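Local coordinates for protein N-acetylcysteine deacetylase (PDB 1YSJ) that probably catalyses the deacetylation of N-acetylcysteine to cysteine and acetate with two divalent metal cations, in a pathway that degrades S-(2-succino)cysteine, at residues 35-40 against 59-64; 152-157 against 161-166; 230-235 against 297-302; 290-295 against 307-312; 328-333 against 396-401. The protein carries 1 engineered substitution. All coordinates share one frame; numbering follows the deposited sequence. Where two conformers were deposited one is given.

Contact 1: 35-40 against 59-64; sequences INMRRD and RRWLEE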
# COMPACT_ATOMS: atom_id res chain seq x y z
N ILE A 35 -41.24 -11.13 -22.13
CA ILE A 35 -39.94 -11.46 -22.72
C ILE A 35 -39.39 -10.26 -23.51
O ILE A 35 -38.24 -9.87 -23.32
CB ILE A 35 -40.03 -12.74 -23.60
CG1 ILE A 35 -40.08 -13.99 -22.71
CG2 ILE A 35 -38.85 -12.84 -24.57
CD1 ILE A 35 -40.61 -15.24 -23.40
N ASN A 36 -40.23 -9.67 -24.35
CA ASN A 36 -39.83 -8.52 -25.15
C ASN A 36 -39.41 -7.30 -24.34
O ASN A 36 -38.49 -6.58 -24.74
CB ASN A 36 -40.90 -8.16 -26.18
CG ASN A 36 -40.87 -9.08 -27.40
OD1 ASN A 36 -41.84 -9.14 -28.16
ND2 ASN A 36 -39.76 -9.79 -27.58
N MSE A 37 -40.06 -7.07 -23.20
CA MSE A 37 -39.67 -5.99 -22.29
C MSE A 37 -38.34 -6.28 -21.62
O MSE A 37 -37.47 -5.41 -21.54
CB MSE A 37 -40.76 -5.72 -21.25
CG MSE A 37 -41.98 -5.00 -21.81
SE MSE A 37 -43.26 -4.48 -20.43
CE MSE A 37 -43.83 -6.25 -19.84
N ARG A 38 -38.18 -7.51 -21.13
CA ARG A 38 -36.92 -7.97 -20.55
C ARG A 38 -35.75 -7.76 -21.51
O ARG A 38 -34.69 -7.27 -21.12
CB ARG A 38 -37.01 -9.45 -20.15
CG ARG A 38 -35.77 -10.00 -19.44
CD ARG A 38 -34.76 -10.62 -20.41
NE ARG A 38 -33.48 -10.90 -19.77
CZ ARG A 38 -32.70 -11.95 -20.06
NH1 ARG A 38 -31.56 -12.12 -19.42
NH2 ARG A 38 -33.08 -12.83 -20.97
N ARG A 39 -35.95 -8.15 -22.77
CA ARG A 39 -34.89 -8.12 -23.77
C ARG A 39 -34.57 -6.72 -24.25
O ARG A 39 -33.41 -6.43 -24.55
CB ARG A 39 -35.25 -9.02 -24.94
CG ARG A 39 -35.27 -10.47 -24.58
CD ARG A 39 -35.55 -11.30 -25.80
NE ARG A 39 -35.65 -12.72 -25.46
CZ ARG A 39 -35.66 -13.69 -26.35
NH1 ARG A 39 -35.56 -13.41 -27.65
NH2 ARG A 39 -35.76 -14.96 -25.95
N ASP A 40 -35.58 -5.86 -24.33
CA ASP A 40 -35.37 -4.45 -24.66
C ASP A 40 -34.47 -3.76 -23.63
O ASP A 40 -33.59 -2.98 -23.99
CB ASP A 40 -36.70 -3.71 -24.78
CG ASP A 40 -36.52 -2.23 -25.10
OD1 ASP A 40 -35.54 -1.86 -25.78
OD2 ASP A 40 -37.38 -1.43 -24.68
N ARG A 59 -42.19 3.75 -17.74
CA ARG A 59 -43.31 4.71 -17.71
C ARG A 59 -44.29 4.42 -18.84
O ARG A 59 -45.49 4.22 -18.60
CB ARG A 59 -42.77 6.14 -17.84
CG ARG A 59 -43.66 7.22 -17.23
CD ARG A 59 -42.90 8.54 -17.08
NE ARG A 59 -43.68 9.56 -16.37
CZ ARG A 59 -43.53 9.89 -15.08
NH1 ARG A 59 -44.29 10.83 -14.55
NH2 ARG A 59 -42.61 9.29 -14.33
N ARG A 60 -43.78 4.37 -20.06
CA ARG A 60 -44.59 4.11 -21.25
C ARG A 60 -45.38 2.79 -21.16
O ARG A 60 -46.56 2.75 -21.49
CB ARG A 60 -43.70 4.14 -22.50
CG ARG A 60 -44.28 3.43 -23.73
CD ARG A 60 -43.60 3.87 -25.01
NE ARG A 60 -42.15 3.70 -25.00
CZ ARG A 60 -41.50 2.61 -25.40
NH1 ARG A 60 -42.17 1.55 -25.84
NH2 ARG A 60 -40.18 2.57 -25.35
N TRP A 61 -44.70 1.74 -20.72
CA TRP A 61 -45.29 0.39 -20.63
C TRP A 61 -46.44 0.28 -19.63
O TRP A 61 -47.41 -0.44 -19.87
CB TRP A 61 -44.21 -0.66 -20.36
CG TRP A 61 -43.26 -0.87 -21.51
CD1 TRP A 61 -43.53 -0.70 -22.85
CD2 TRP A 61 -41.89 -1.31 -21.44
NE1 TRP A 61 -42.41 -0.99 -23.60
CE2 TRP A 61 -41.40 -1.37 -22.76
CE3 TRP A 61 -41.04 -1.65 -20.38
CZ2 TRP A 61 -40.09 -1.77 -23.06
CZ3 TRP A 61 -39.73 -2.04 -20.67
CH2 TRP A 61 -39.27 -2.10 -22.00
N LEU A 62 -46.34 1.01 -18.52
CA LEU A 62 -47.40 1.06 -17.51
C LEU A 62 -48.58 1.93 -17.96
O LEU A 62 -49.73 1.60 -17.71
CB LEU A 62 -46.84 1.54 -16.16
CG LEU A 62 -45.73 0.68 -15.54
CD1 LEU A 62 -44.90 1.47 -14.54
CD2 LEU A 62 -46.28 -0.59 -14.89
N GLU A 63 -48.28 3.04 -18.64
CA GLU A 63 -49.31 3.92 -19.17
C GLU A 63 -50.07 3.30 -20.35
O GLU A 63 -51.19 3.71 -20.65
CB GLU A 63 -48.73 5.30 -19.54
CG GLU A 63 -48.46 6.17 -18.32
CD GLU A 63 -47.67 7.44 -18.62
OE1 GLU A 63 -46.94 7.50 -19.64
OE2 GLU A 63 -47.76 8.40 -17.82
N GLU A 64 -49.45 2.32 -21.00
CA GLU A 64 -50.12 1.53 -22.04
C GLU A 64 -51.34 0.81 -21.48
O GLU A 64 -52.37 0.71 -22.15
CB GLU A 64 -49.15 0.51 -22.65
CG GLU A 64 -48.38 1.00 -23.87
CD GLU A 64 -47.20 0.10 -24.24
OE1 GLU A 64 -47.14 -1.06 -23.76
OE2 GLU A 64 -46.32 0.56 -25.00

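Contact 2: 152-157 against 161-166; sequences IFQPAE and AGARKV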
# COMPACT_ATOMS: atom_id res chain seq x y z
N ILE A 152 -42.42 0.12 -7.02
CA ILE A 152 -41.18 0.88 -6.91
C ILE A 152 -40.16 0.31 -7.89
O ILE A 152 -39.69 -0.82 -7.75
CB ILE A 152 -40.62 0.82 -5.45
CG1 ILE A 152 -41.62 1.44 -4.48
CG2 ILE A 152 -39.26 1.53 -5.35
CD1 ILE A 152 -41.34 1.14 -3.02
N PHE A 153 -39.84 1.11 -8.91
CA PHE A 153 -38.79 0.76 -9.84
C PHE A 153 -37.58 1.62 -9.49
O PHE A 153 -37.49 2.79 -9.86
CB PHE A 153 -39.26 0.92 -11.30
CG PHE A 153 -40.40 0.00 -11.66
CD1 PHE A 153 -41.73 0.40 -11.48
CD2 PHE A 153 -40.16 -1.27 -12.15
CE1 PHE A 153 -42.79 -0.44 -11.80
CE2 PHE A 153 -41.21 -2.14 -12.48
CZ PHE A 153 -42.53 -1.72 -12.30
N GLN A 154 -36.67 1.01 -8.75
CA GLN A 154 -35.64 1.72 -8.02
C GLN A 154 -34.32 1.81 -8.80
O GLN A 154 -33.80 0.79 -9.26
CB GLN A 154 -35.40 1.02 -6.68
CG GLN A 154 -34.24 1.58 -5.87
CD GLN A 154 -33.64 0.57 -4.93
OE1 GLN A 154 -34.33 -0.00 -4.08
NE2 GLN A 154 -32.33 0.35 -5.06
N PRO A 155 -33.76 3.03 -8.90
CA PRO A 155 -32.44 3.16 -9.53
C PRO A 155 -31.33 2.79 -8.56
O PRO A 155 -31.58 2.70 -7.36
CB PRO A 155 -32.37 4.66 -9.84
CG PRO A 155 -33.18 5.30 -8.75
CD PRO A 155 -34.28 4.32 -8.42
N ALA A 156 -30.13 2.56 -9.08
CA ALA A 156 -28.91 2.56 -8.27
C ALA A 156 -28.84 1.55 -7.11
O ALA A 156 -28.37 1.88 -6.01
CB ALA A 156 -28.62 3.98 -7.75
N GLU A 157 -29.31 0.32 -7.35
CA GLU A 157 -29.15 -0.75 -6.36
C GLU A 157 -27.68 -1.15 -6.26
O GLU A 157 -27.16 -1.39 -5.17
CB GLU A 157 -30.00 -1.97 -6.72
CG GLU A 157 -30.05 -3.07 -5.66
CD GLU A 157 -28.81 -3.98 -5.65
OE1 GLU A 157 -28.25 -4.25 -6.73
OE2 GLU A 157 -28.42 -4.42 -4.55
N ALA A 161 -27.45 3.12 -3.36
CA ALA A 161 -27.81 4.52 -3.20
C ALA A 161 -29.28 4.82 -3.52
O ALA A 161 -29.83 5.82 -3.05
CB ALA A 161 -26.88 5.40 -4.02
N GLY A 162 -29.91 3.95 -4.30
CA GLY A 162 -31.26 4.19 -4.80
C GLY A 162 -32.38 4.05 -3.79
O GLY A 162 -33.32 4.85 -3.80
N ALA A 163 -32.29 3.03 -2.94
CA ALA A 163 -33.26 2.82 -1.88
C ALA A 163 -33.33 4.01 -0.91
O ALA A 163 -34.41 4.39 -0.47
CB ALA A 163 -32.97 1.53 -1.13
N ARG A 164 -32.17 4.59 -0.60
CA ARG A 164 -32.11 5.79 0.24
C ARG A 164 -32.81 6.98 -0.42
O ARG A 164 -33.49 7.75 0.26
CB ARG A 164 -30.66 6.13 0.60
CG ARG A 164 -30.51 7.23 1.64
CD ARG A 164 -29.05 7.46 2.02
NE ARG A 164 -28.60 6.54 3.06
CZ ARG A 164 -27.89 5.43 2.85
NH1 ARG A 164 -27.54 5.07 1.62
NH2 ARG A 164 -27.53 4.67 3.88
N LYS A 165 -32.63 7.14 -1.74
CA LYS A 165 -33.28 8.21 -2.50
C LYS A 165 -34.80 8.06 -2.54
O LYS A 165 -35.53 9.05 -2.43
CB LYS A 165 -32.73 8.27 -3.94
CG LYS A 165 -31.27 8.69 -4.06
CD LYS A 165 -31.06 10.15 -3.68
CE LYS A 165 -29.59 10.54 -3.75
NZ LYS A 165 -29.31 11.77 -2.96
N VAL A 166 -35.26 6.82 -2.70
CA VAL A 166 -36.68 6.45 -2.69
C VAL A 166 -37.31 6.77 -1.32
O VAL A 166 -38.37 7.40 -1.26
CB VAL A 166 -36.87 4.94 -3.04
CG1 VAL A 166 -38.27 4.44 -2.68
CG2 VAL A 166 -36.54 4.67 -4.51

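Contact 3: 230-235 against 297-302; sequences AGQIIS and EGIAAG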
# COMPACT_ATOMS: atom_id res chain seq x y z
N ALA A 230 1.02 -3.37 11.84
CA ALA A 230 0.05 -3.65 10.78
C ALA A 230 -0.06 -5.14 10.46
O ALA A 230 -1.16 -5.65 10.24
CB ALA A 230 0.37 -2.84 9.53
N GLY A 231 1.08 -5.83 10.45
CA GLY A 231 1.13 -7.27 10.15
C GLY A 231 0.39 -8.15 11.15
O GLY A 231 -0.27 -9.11 10.76
N GLN A 232 0.50 -7.80 12.43
CA GLN A 232 -0.14 -8.56 13.51
C GLN A 232 -1.64 -8.28 13.55
O GLN A 232 -2.43 -9.17 13.87
CB GLN A 232 0.48 -8.19 14.86
CG GLN A 232 1.96 -8.49 15.00
CD GLN A 232 2.23 -9.71 15.85
OE1 GLN A 232 1.76 -10.81 15.55
NE2 GLN A 232 2.99 -9.53 16.92
N ILE A 233 -2.01 -7.04 13.23
CA ILE A 233 -3.41 -6.62 13.21
C ILE A 233 -4.17 -7.30 12.07
O ILE A 233 -5.33 -7.67 12.23
CB ILE A 233 -3.53 -5.07 13.13
CG1 ILE A 233 -3.06 -4.44 14.44
CG2 ILE A 233 -4.97 -4.64 12.83
CD1 ILE A 233 -2.73 -2.97 14.36
N ILE A 234 -3.50 -7.50 10.93
CA ILE A 234 -4.05 -8.29 9.83
C ILE A 234 -4.38 -9.71 10.30
O ILE A 234 -5.47 -10.22 10.04
CB ILE A 234 -3.08 -8.33 8.62
CG1 ILE A 234 -3.00 -6.96 7.94
CG2 ILE A 234 -3.51 -9.41 7.61
CD1 ILE A 234 -1.79 -6.79 7.04
N SER A 235 -3.43 -10.33 10.99
CA SER A 235 -3.59 -11.69 11.48
C SER A 235 -4.60 -11.75 12.63
O SER A 235 -5.28 -12.77 12.82
CB SER A 235 -2.25 -12.26 11.94
OG SER A 235 -1.26 -12.07 10.94
N GLU A 297 -6.01 -1.33 18.69
CA GLU A 297 -5.46 -0.38 19.66
C GLU A 297 -4.41 -1.05 20.54
O GLU A 297 -3.34 -0.47 20.80
CB GLU A 297 -6.59 0.20 20.50
CG GLU A 297 -6.39 1.65 20.93
CD GLU A 297 -7.70 2.32 21.32
OE1 GLU A 297 -8.58 2.50 20.45
OE2 GLU A 297 -7.84 2.68 22.51
N GLY A 298 -4.71 -2.27 20.99
CA GLY A 298 -3.81 -3.04 21.85
C GLY A 298 -2.52 -3.44 21.16
O GLY A 298 -1.43 -3.17 21.68
N ILE A 299 -2.64 -4.07 20.00
CA ILE A 299 -1.46 -4.48 19.22
C ILE A 299 -0.56 -3.29 18.89
O ILE A 299 0.66 -3.37 19.05
CB ILE A 299 -1.84 -5.27 17.93
CG1 ILE A 299 -2.47 -6.62 18.30
CG2 ILE A 299 -0.60 -5.47 17.04
CD1 ILE A 299 -3.19 -7.32 17.17
N ALA A 300 -1.16 -2.18 18.43
CA ALA A 300 -0.39 -0.98 18.07
C ALA A 300 0.39 -0.42 19.26
O ALA A 300 1.56 -0.05 19.12
CB ALA A 300 -1.30 0.09 17.48
N ALA A 301 -0.25 -0.38 20.43
CA ALA A 301 0.36 0.10 21.67
C ALA A 301 1.55 -0.76 22.10
O ALA A 301 2.49 -0.27 22.71
CB ALA A 301 -0.67 0.17 22.78
N GLY A 302 1.49 -2.05 21.77
CA GLY A 302 2.60 -2.97 22.00
C GLY A 302 3.85 -2.57 21.23
O GLY A 302 4.97 -2.82 21.68

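Contact 4: 290-295 against 307-312; sequences EHMRRV and AEFKWF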
# COMPACT_ATOMS: atom_id res chain seq x y z
N GLU A 290 -16.16 -2.41 17.81
CA GLU A 290 -15.49 -2.23 19.09
C GLU A 290 -14.47 -3.33 19.37
O GLU A 290 -13.40 -3.05 19.92
CB GLU A 290 -16.51 -2.16 20.24
CG GLU A 290 -17.18 -0.80 20.41
CD GLU A 290 -16.30 0.24 21.12
OE1 GLU A 290 -15.16 -0.09 21.51
OE2 GLU A 290 -16.77 1.39 21.28
N HIS A 291 -14.79 -4.55 18.97
CA HIS A 291 -13.87 -5.68 19.11
C HIS A 291 -12.65 -5.51 18.20
O HIS A 291 -11.53 -5.83 18.58
CB HIS A 291 -14.58 -7.01 18.84
CG HIS A 291 -13.85 -8.20 19.38
ND1 HIS A 291 -14.02 -8.66 20.67
CD2 HIS A 291 -12.93 -9.02 18.81
CE1 HIS A 291 -13.25 -9.71 20.87
NE2 HIS A 291 -12.58 -9.95 19.75
N MSE A 292 -12.88 -4.98 17.00
CA MSE A 292 -11.82 -4.70 16.03
C MSE A 292 -10.96 -3.52 16.47
O MSE A 292 -9.77 -3.48 16.19
CB MSE A 292 -12.42 -4.40 14.66
CG MSE A 292 -13.09 -5.58 13.99
SE MSE A 292 -13.79 -5.10 12.23
CE MSE A 292 -12.09 -4.73 11.34
N ARG A 293 -11.59 -2.57 17.15
CA ARG A 293 -10.92 -1.39 17.69
C ARG A 293 -10.00 -1.79 18.84
O ARG A 293 -8.84 -1.36 18.88
CB ARG A 293 -11.96 -0.37 18.17
CG ARG A 293 -11.40 0.99 18.56
CD ARG A 293 -12.42 1.76 19.39
NE ARG A 293 -12.25 3.20 19.30
CZ ARG A 293 -12.81 3.98 18.38
NH1 ARG A 293 -13.61 3.46 17.45
NH2 ARG A 293 -12.59 5.29 18.38
N ARG A 294 -10.52 -2.61 19.75
CA ARG A 294 -9.78 -3.09 20.92
C ARG A 294 -8.51 -3.83 20.49
O ARG A 294 -7.44 -3.60 21.05
CB ARG A 294 -10.67 -4.00 21.77
CG ARG A 294 -10.16 -4.27 23.19
CD ARG A 294 -11.07 -5.25 23.95
NE ARG A 294 -12.40 -4.70 24.21
CZ ARG A 294 -13.49 -4.99 23.50
NH1 ARG A 294 -13.44 -5.84 22.49
NH2 ARG A 294 -14.65 -4.43 23.82
N VAL A 295 -8.65 -4.71 19.50
CA VAL A 295 -7.56 -5.50 18.94
C VAL A 295 -6.50 -4.61 18.28
O VAL A 295 -5.30 -4.78 18.53
CB VAL A 295 -8.10 -6.56 17.92
CG1 VAL A 295 -6.99 -7.11 17.03
CG2 VAL A 295 -8.81 -7.70 18.65
N ALA A 307 -3.30 3.47 16.99
CA ALA A 307 -4.23 3.12 15.93
C ALA A 307 -5.37 4.12 15.85
O ALA A 307 -5.90 4.56 16.87
CB ALA A 307 -4.77 1.71 16.14
N GLU A 308 -5.73 4.48 14.62
CA GLU A 308 -6.95 5.22 14.34
C GLU A 308 -7.92 4.26 13.67
O GLU A 308 -7.61 3.69 12.63
CB GLU A 308 -6.68 6.39 13.40
CG GLU A 308 -6.04 7.61 14.05
CD GLU A 308 -5.71 8.70 13.04
OE1 GLU A 308 -6.52 8.92 12.11
OE2 GLU A 308 -4.65 9.34 13.19
N PHE A 309 -9.09 4.08 14.27
CA PHE A 309 -10.12 3.20 13.71
C PHE A 309 -11.30 4.03 13.24
O PHE A 309 -11.88 4.80 14.00
CB PHE A 309 -10.56 2.16 14.74
CG PHE A 309 -11.51 1.12 14.18
CD1 PHE A 309 -11.02 -0.05 13.62
CD2 PHE A 309 -12.89 1.32 14.23
CE1 PHE A 309 -11.89 -1.01 13.11
CE2 PHE A 309 -13.77 0.36 13.72
CZ PHE A 309 -13.26 -0.80 13.15
N LYS A 310 -11.65 3.86 11.97
CA LYS A 310 -12.80 4.56 11.39
C LYS A 310 -13.82 3.56 10.86
O LYS A 310 -13.46 2.56 10.24
CB LYS A 310 -12.36 5.51 10.28
CG LYS A 310 -11.65 6.76 10.78
CD LYS A 310 -11.58 7.82 9.69
CE LYS A 310 -10.79 9.03 10.15
NZ LYS A 310 -10.85 10.15 9.16
N TRP A 311 -15.10 3.85 11.10
CA TRP A 311 -16.19 2.95 10.75
C TRP A 311 -17.20 3.67 9.86
O TRP A 311 -17.68 4.75 10.22
CB TRP A 311 -16.86 2.45 12.03
CG TRP A 311 -17.96 1.45 11.86
CD1 TRP A 311 -19.31 1.70 11.92
CD2 TRP A 311 -17.82 0.05 11.63
NE1 TRP A 311 -20.01 0.53 11.73
CE2 TRP A 311 -19.13 -0.50 11.56
CE3 TRP A 311 -16.72 -0.81 11.48
CZ2 TRP A 311 -19.36 -1.86 11.34
CZ3 TRP A 311 -16.96 -2.17 11.26
CH2 TRP A 311 -18.27 -2.68 11.19
N PHE A 312 -17.51 3.09 8.71
CA PHE A 312 -18.43 3.70 7.75
C PHE A 312 -19.55 2.74 7.34
O PHE A 312 -19.35 1.90 6.46
CB PHE A 312 -17.69 4.21 6.50
CG PHE A 312 -16.48 5.04 6.81
CD1 PHE A 312 -15.21 4.47 6.85
CD2 PHE A 312 -16.61 6.41 7.05
CE1 PHE A 312 -14.09 5.23 7.13
CE2 PHE A 312 -15.49 7.18 7.33
CZ PHE A 312 -14.23 6.59 7.37

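Contact 5: 328-333 against 396-401; sequences ASEAAA and AVIVLE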
# COMPACT_ATOMS: atom_id res chain seq x y z
N ALA A 328 -46.07 -15.81 1.91
CA ALA A 328 -45.05 -16.11 0.91
C ALA A 328 -45.12 -17.56 0.44
O ALA A 328 -44.84 -17.85 -0.72
CB ALA A 328 -43.66 -15.79 1.45
N SER A 329 -45.50 -18.45 1.35
CA SER A 329 -45.64 -19.88 1.06
C SER A 329 -46.93 -20.20 0.32
O SER A 329 -46.92 -20.97 -0.65
CB SER A 329 -45.57 -20.70 2.35
OG SER A 329 -44.33 -20.54 3.01
N GLU A 330 -48.05 -19.62 0.76
CA GLU A 330 -49.35 -19.91 0.16
C GLU A 330 -49.53 -19.30 -1.23
O GLU A 330 -50.33 -19.79 -2.02
CB GLU A 330 -50.51 -19.57 1.10
CG GLU A 330 -50.64 -18.10 1.51
CD GLU A 330 -51.76 -17.88 2.54
OE1 GLU A 330 -51.45 -17.59 3.72
OE2 GLU A 330 -52.95 -18.01 2.17
N ALA A 331 -48.79 -18.24 -1.53
CA ALA A 331 -48.80 -17.63 -2.86
C ALA A 331 -48.24 -18.60 -3.91
O ALA A 331 -48.79 -18.72 -5.01
CB ALA A 331 -48.04 -16.31 -2.88
N ALA A 332 -47.16 -19.29 -3.56
CA ALA A 332 -46.56 -20.29 -4.43
C ALA A 332 -47.44 -21.53 -4.51
O ALA A 332 -47.57 -22.14 -5.57
CB ALA A 332 -45.17 -20.66 -3.94
N ALA A 333 -48.05 -21.90 -3.38
CA ALA A 333 -48.93 -23.06 -3.29
C ALA A 333 -50.16 -22.92 -4.17
O ALA A 333 -50.51 -23.85 -4.90
CB ALA A 333 -49.32 -23.32 -1.84
N ALA A 396 -49.48 -10.19 -3.31
CA ALA A 396 -50.12 -8.90 -3.03
C ALA A 396 -51.57 -9.06 -2.56
O ALA A 396 -51.96 -8.43 -1.57
CB ALA A 396 -50.06 -8.01 -4.26
N VAL A 397 -52.34 -9.89 -3.26
CA VAL A 397 -53.73 -10.17 -2.90
C VAL A 397 -53.83 -10.83 -1.52
O VAL A 397 -54.68 -10.45 -0.70
CB VAL A 397 -54.43 -11.06 -3.98
CG1 VAL A 397 -55.82 -11.48 -3.53
CG2 VAL A 397 -54.49 -10.32 -5.31
N ILE A 398 -52.96 -11.80 -1.26
CA ILE A 398 -52.95 -12.54 0.00
C ILE A 398 -52.53 -11.67 1.18
O ILE A 398 -53.17 -11.71 2.24
CB ILE A 398 -52.06 -13.81 -0.07
CG1 ILE A 398 -52.69 -14.84 -1.01
CG2 ILE A 398 -51.87 -14.42 1.31
CD1 ILE A 398 -51.74 -15.94 -1.45
N VAL A 399 -51.47 -10.88 1.00
CA VAL A 399 -51.00 -9.98 2.05
C VAL A 399 -52.08 -8.97 2.46
O VAL A 399 -52.37 -8.82 3.64
CB VAL A 399 -49.68 -9.26 1.67
CG1 VAL A 399 -49.32 -8.18 2.70
CG2 VAL A 399 -48.55 -10.26 1.56
N LEU A 400 -52.69 -8.33 1.47
CA LEU A 400 -53.73 -7.32 1.71
C LEU A 400 -54.99 -7.88 2.38
O LEU A 400 -55.75 -7.13 3.00
CB LEU A 400 -54.08 -6.56 0.43
CG LEU A 400 -53.04 -5.57 -0.13
CD1 LEU A 400 -53.45 -5.08 -1.51
CD2 LEU A 400 -52.81 -4.39 0.82
N GLU A 401 -55.21 -9.19 2.25
CA GLU A 401 -56.31 -9.88 2.94
C GLU A 401 -56.09 -9.93 4.45
O GLU A 401 -57.04 -9.80 5.23
CB GLU A 401 -56.47 -11.31 2.42
CG GLU A 401 -57.22 -11.45 1.10
CD GLU A 401 -57.14 -12.86 0.51
OE1 GLU A 401 -56.56 -13.76 1.16
OE2 GLU A 401 -57.67 -13.06 -0.61

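Contact 1: 35-40 against 59-64
A Met-aromatic contact between Met37, present as selenomethionine, and Trp61 joins helices 28-43 and 52-64, the first two helices of the metal-binding domain. The Met37 chain lies over one face of the indole. Its CG stands 3.6 Å from the centroid of the Trp61 six-membered ring and only 6° off the ring normal, which makes this the CH-pi part of the contact. The selenium is displaced toward the pyrrole: Met37 SE is 4.0 Å from the centroid of the Trp61 five-membered ring, at an oblique 34° from the normal. The two side chains run past each other in opposite directions, and the Met37 chain bends at its last torsion.

Asp40 approaches differently. It crosses the indole obliquely, its carboxylate turned steeply to the ring plane (71°), and Asp40 OD2 comes to the indole edge, near the ring plane, 3.2 Å from Trp61 CZ2 and 3.3 Å from Trp61 CH2. The ring hydrogens there carry a slight positive charge, so the approach is probably mildly attractive. The Arg60 guanidinium stays at a distance, with Asp40 OD2 to Arg60 NH2 at 4.9 Å, while Asp40 OD1 has a weak, long ion pair with Lys57. Helix 124-139 covers the buried side, where Ile132 packs on both Met37 and Trp61, and Leu62 continues the packing onto strands 68-69 and 79-84.

Contact 2: 152-157 against 161-166
Gly162 is packed tightly against the chain leaving strand 148-154: its CA makes a CA-H...O contact with Pro155 O at 3.0 Å, an approach made possible by the lack of a side chain. Next to it Ala156 O receives two N-H groups, Ala161 N at 3.1 Å, almost in line with the carbonyl bond (171°), and Gly162 N at 3.1 Å from above the carbonyl plane. Gln154, extended beyond CG, lays its amide against the first helical turn, with Gln154 OE1 3.6 Å from Ala163 CB; Tyr354 and Arg95 hold that oxygen and Asp350 takes NE2. Deeper down the contact is looser, Ile152 CG2 meeting Val166 CG1 at 4.1 Å. Arg164 and the end of Lys165 are exposed, the lysine chain starting toward the strand and then leading away. Segments 152-154 and 162-166 run at 135°, joined by a turn with left-handed Ala156 and N-cap Ala161. This strand-turn-helix unit carries the nickel ligand Glu158 in its turn, as part of the dinuclear site of an M20 peptidase.

Contact 3: 230-235 against 297-302
Gly231 O, next to the Gln232 that meets Ile299, accepts Ser235 OG at 3.1 Å, the donor tilted 18° from the carbonyl plane, and more weakly Ser235 N. This ties the side-chain hydroxyl back to its own helix; the contact with the other helix is apolar. There the CG2 branch of Ile299, anti to the backbone N, fits against two successive residues: Ile299 CG2 is 3.6 Å from Gln232 CB and 3.7 Å from Ile233 CG1. Ile233 and Ile299 slide past each other in opposite directions, while Ile299 CD1 reaches to 3.9 Å from the carbonyl oxygen Gln232 O. The amide end of Gln232 turns off to hydrogen-bond with Tyr303. The axes of segments 230-235 and 297-302 approach to 9.3 Å and run nearly antiparallel, at 154°. Ile233 also packs on Met273 of strand 270-278, and along helix 226-237 Gln232 and Ser235 meet Ser235 and Gln232 of the second subunit, which makes helix 226-237 part of the subunit interface.

Contact 4: 290-295 against 307-312
A helix-on-sheet contact joins helix 282-302 to the edge strand 306-320 that follows it, with Phe309 packed against Met292 and Arg293. The axes of segments 290-295 and 307-312 run almost antiparallel, at 167° and 9.0 Å apart. With CG anti to the backbone N (chi1 -174°), the phenyl group rises from the strand to the helix. Met292 crosses it at about a right angle: Met292 CB lies 3.8 Å from Phe309 CE1, and the methyl, after the bend at chi3, sets Met292 CE 4.1 Å from the same Phe309 CE1. The helix backbone itself covers one ring face, with Arg293 CA 4.2 Å above the Phe309 plane and offset toward the rim.

Helix and strand form the last alpha-beta step of a ferredoxin-like domain, in which two helices pack on one side of a four-stranded antiparallel sheet of strand order 2-3-1-4. In that sheet strand 306-320 pairs with strand 197-211, and Phe309 also touches Ile208 there.

The exposed flank is formed by Arg293, whose extended chain passes obliquely across Phe309: Arg293 NH1 stands 3.9 Å from Phe309 CD2. The guanidinium and ring planes are 60° apart, too steep for a stack, and one guanidinium face is turned to Phe309 CB. Farther along the strand, Met292 SE approaches Trp311 CZ3 at 4.4 Å, obliquely to the indole, while Val277 of strand 270-278 touches both residues.

Contact 5: 328-333 against 396-401
Apolar packing joins Ile398 of helix 384-402 to Ala331 of helix 325-334. The Ile398 CD1 methyl comes up against the helix backbone, 3.7 Å from Ala331 CA, and lies 4.0 Å from Ala331 CB; the small residue lets it reach the main chain. A second group of contacts is between methyl and acid. Glu330 CG sits between the backbone N and the carbonyl carbon (chi1 61°), which leads the extended side chain obliquely across Ile398: Glu330 CG is 3.8 Å from Ile398 CD1, and Glu330 CD is 3.7 Å from Ile398 CG2. The carboxylates of Glu330 and Glu401 are not in contact, Glu330 OE2 lying 5.7 Å from Glu401 OE1, and any effect of their like charges is probably slight; Glu401 has a long, weak ion pair with Arg334. Ile398 also touches Ala327 and Arg334, Ala331 rests on Tyr391 and Leu395 of helix 384-402, and Val397, on a neighbouring flank of that helix, packs on Leu138 of helix 124-139.

Overall arrangement
Contacts 1, 2 and 5 lie in the metal-binding domain and are buried, whereas contacts 3 and 4 belong to the ferredoxin-like domain and are only partly buried; contacts 1 and 3 are about 55 Å apart between centres. Contacts 3 and 4 share helix 282-302, which faces a second helix in one and an edge strand in the other, and they touch where Ala300 CB lies 4.0 Å from Ala307 N. Leu62 and Phe153 connect contacts 1 and 2. Hydrogen bonds between segments occur in contact 2 alone, near the nickel ions. Contacts 1 and 4 centre on aromatic side chains, met over a face and at an edge in contact 1, and by helix backbone and oblique side chains in contact 4, while contacts 3 and 5 are small isoleucine interfaces between helices.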